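Local coordinates for protein cytochrome c-550 (Paracoccus denitrificans, PDB 1COT) that probably carries electrons by means of a covalently bound heme c, at residues K89-D93 against K94-T98. Residues are numbered along the deposited sequence; the frame is centred on the assembly and turned at random.
Sequences KMTDD and KGAKT
A type I beta turn from Asp93 to Ala96, entered through an ST turn at Thr91, reverses the chain just after helix 83-91. Evidence for the beta turn is its closing bond: Ala96 N donates to Asp93 O over 2.7 Å at an N-H...O angle of 163°. Asp93 contributes its side chain as well. With CG anti to the backbone N (chi1 172°), the carboxylate folds over the turn and Asp93 OD1 accepts from Gly95 N at 2.6 Å. That bond is short but bent, 144° at the hydrogen, and the N-H meets OD1 from above the carboxylate plane. This is the geometry of an Asx turn, a side-chain oxygen binding the amide two residues on.

The same spacing recurs at the helix end, where Thr91 OG1 accepts from Asp93 N at 2.9 Å. Its first torsion sets this hydroxyl between the backbone N and the carbonyl carbon, from where it also hydrogen-bonds Leu87 O, one turn back in the helix. Asp92, with positive phi, carries the chain out of helical geometry between the two residues. Across the bend, Ala96 CB lies 3.5 Å from Thr91 OG1 and 3.1 Å from Asp93 O; the methyl also touches Leu87, bringing the returning loop back against helix 83-91. Beyond it, Thr98 belongs to the heme pocket, and its OG1 is hydrogen-bonded to Met100 O, Met100 being an axial ligand of the iron.

Chemically, three backbone amides, those of Asp93, Gly95 and Ala96, each find an oxygen of Thr91 or Asp93, and the Gly95 N-H directed at OD1 would probably favour the ionised carboxylate of Asp93.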
ATOM      1  N   LYS A  89       2.387   7.536 -14.116  1.00 17.96           N
ATOM      2  CA  LYS A  89       3.006   6.504 -14.912  1.00 13.56           C
ATOM      3  C   LYS A  89       2.044   5.408 -15.360  1.00 19.80           C
ATOM      4  O   LYS A  89       1.977   5.053 -16.538  1.00 22.97           O
ATOM      5  CB  LYS A  89       4.175   5.911 -14.137  1.00 18.95           C
ATOM      6  CG  LYS A  89       4.692   4.635 -14.780  1.00 35.19           C
ATOM      7  CD  LYS A  89       6.001   4.124 -14.199  1.00 32.94           C
ATOM      8  CE  LYS A  89       5.859   3.298 -12.931  1.00 18.99           C
ATOM      9  NZ  LYS A  89       6.909   2.271 -12.841  1.00 17.07           N
ATOM     10  N   MET A  90       1.295   4.859 -14.406  1.00 15.98           N
ATOM     11  CA  MET A  90       0.345   3.772 -14.636  1.00 19.86           C
ATOM     12  C   MET A  90      -0.962   4.109 -15.340  1.00 23.18           C
ATOM     13  O   MET A  90      -1.676   3.221 -15.810  1.00 31.68           O
ATOM     14  CB  MET A  90       0.051   3.048 -13.307  1.00 18.96           C
ATOM     15  CG  MET A  90       1.309   2.550 -12.618  1.00 15.59           C
ATOM     16  SD  MET A  90       2.188   1.320 -13.606  1.00 22.73           S
ATOM     17  CE  MET A  90       0.874   0.108 -13.909  1.00 41.44           C
ATOM     18  N   THR A  91      -1.276   5.390 -15.390  1.00 29.16           N
ATOM     19  CA  THR A  91      -2.493   5.825 -16.027  1.00 24.60           C
ATOM     20  C   THR A  91      -2.171   6.674 -17.230  1.00 31.51           C
ATOM     21  O   THR A  91      -3.030   6.943 -18.064  1.00 25.18           O
ATOM     22  CB  THR A  91      -3.267   6.761 -15.087  1.00 22.36           C
ATOM     23  OG1 THR A  91      -2.513   7.938 -14.839  1.00 17.82           O
ATOM     24  CG2 THR A  91      -3.648   6.040 -13.797  1.00 20.45           C
ATOM     25  N   ASP A  92      -0.924   7.105 -17.292  1.00 26.59           N
ATOM     26  CA  ASP A  92      -0.498   7.955 -18.380  1.00 27.20           C
ATOM     27  C   ASP A  92      -1.312   9.230 -18.281  1.00 28.68           C
ATOM     28  O   ASP A  92      -1.559   9.888 -19.286  1.00 32.69           O
ATOM     29  CB  ASP A  92      -0.782   7.324 -19.750  1.00 31.57           C
ATOM     30  CG  ASP A  92       0.468   6.926 -20.457  1.00 42.27           C
ATOM     31  OD1 ASP A  92       1.176   7.713 -21.055  1.00100.00           O
ATOM     32  OD2 ASP A  92       0.710   5.642 -20.356  1.00100.00           O
ATOM     33  N   ASP A  93      -1.743   9.559 -17.070  1.00 25.66           N
ATOM     34  CA  ASP A  93      -2.549  10.747 -16.858  1.00 23.44           C
ATOM     35  C   ASP A  93      -1.886  11.699 -15.895  1.00 32.20           C
ATOM     36  O   ASP A  93      -1.815  11.481 -14.686  1.00 27.49           O
ATOM     37  CB  ASP A  93      -3.987  10.426 -16.443  1.00 28.13           C
ATOM     38  CG  ASP A  93      -4.871  11.580 -16.014  1.00 40.28           C
ATOM     39  OD1 ASP A  93      -4.377  12.783 -16.206  1.00 26.21           O
ATOM     40  OD2 ASP A  93      -5.978  11.396 -15.532  1.00 42.03           O
ATOM     41  N   LYS A  94      -1.431  12.785 -16.481  1.00 28.98           N
ATOM     42  CA  LYS A  94      -0.755  13.824 -15.762  1.00 22.01           C
ATOM     43  C   LYS A  94      -1.545  14.336 -14.591  1.00 20.72           C
ATOM     44  O   LYS A  94      -1.011  14.793 -13.580  1.00 26.27           O
ATOM     45  CB  LYS A  94      -0.504  14.970 -16.729  1.00 57.64           C
ATOM     46  CG  LYS A  94       0.227  16.151 -16.109  1.00 65.71           C
ATOM     47  CD  LYS A  94       0.309  17.357 -17.045  1.00100.00           C
ATOM     48  CE  LYS A  94       0.985  18.602 -16.485  1.00100.00           C
ATOM     49  NZ  LYS A  94       1.376  19.604 -17.488  1.00100.00           N
ATOM     50  N   GLY A  95      -2.839  14.249 -14.760  1.00 25.43           N
ATOM     51  CA  GLY A  95      -3.667  14.725 -13.699  1.00 19.84           C
ATOM     52  C   GLY A  95      -4.107  13.624 -12.759  1.00 35.52           C
ATOM     53  O   GLY A  95      -4.962  13.927 -11.937  1.00 27.66           O
ATOM     54  N   ALA A  96      -3.581  12.392 -12.879  1.00 23.55           N
ATOM     55  CA  ALA A  96      -3.951  11.278 -11.995  1.00 22.76           C
ATOM     56  C   ALA A  96      -4.028  11.738 -10.542  1.00 23.41           C
ATOM     57  O   ALA A  96      -3.075  12.313 -10.030  1.00 24.80           O
ATOM     58  CB  ALA A  96      -2.947  10.147 -12.127  1.00 22.22           C
ATOM     59  N   LYS A  97      -5.155  11.552  -9.876  1.00 18.83           N
ATOM     60  CA  LYS A  97      -5.264  11.994  -8.501  1.00 14.39           C
ATOM     61  C   LYS A  97      -4.994  10.901  -7.512  1.00 17.71           C
ATOM     62  O   LYS A  97      -5.428   9.766  -7.692  1.00 16.98           O
ATOM     63  CB  LYS A  97      -6.681  12.421  -8.134  1.00 21.44           C
ATOM     64  CG  LYS A  97      -7.182  13.639  -8.865  1.00 35.98           C
ATOM     65  CD  LYS A  97      -8.694  13.727  -8.814  1.00 94.00           C
ATOM     66  CE  LYS A  97      -9.183  15.155  -8.974  1.00100.00           C
ATOM     67  NZ  LYS A  97     -10.574  15.340  -8.537  1.00100.00           N
ATOM     68  N   THR A  98      -4.297  11.271  -6.450  1.00 18.20           N
ATOM     69  CA  THR A  98      -3.969  10.341  -5.403  1.00 16.15           C
ATOM     70  C   THR A  98      -4.609  10.792  -4.101  1.00 16.93           C
ATOM     71  O   THR A  98      -4.632  11.988  -3.818  1.00 20.09           O
ATOM     72  CB  THR A  98      -2.431  10.278  -5.203  1.00 20.50           C
ATOM     73  OG1 THR A  98      -2.127   9.316  -4.213  1.00 14.94           O
ATOM     74  CG2 THR A  98      -1.894  11.629  -4.760  1.00 19.01           C
TER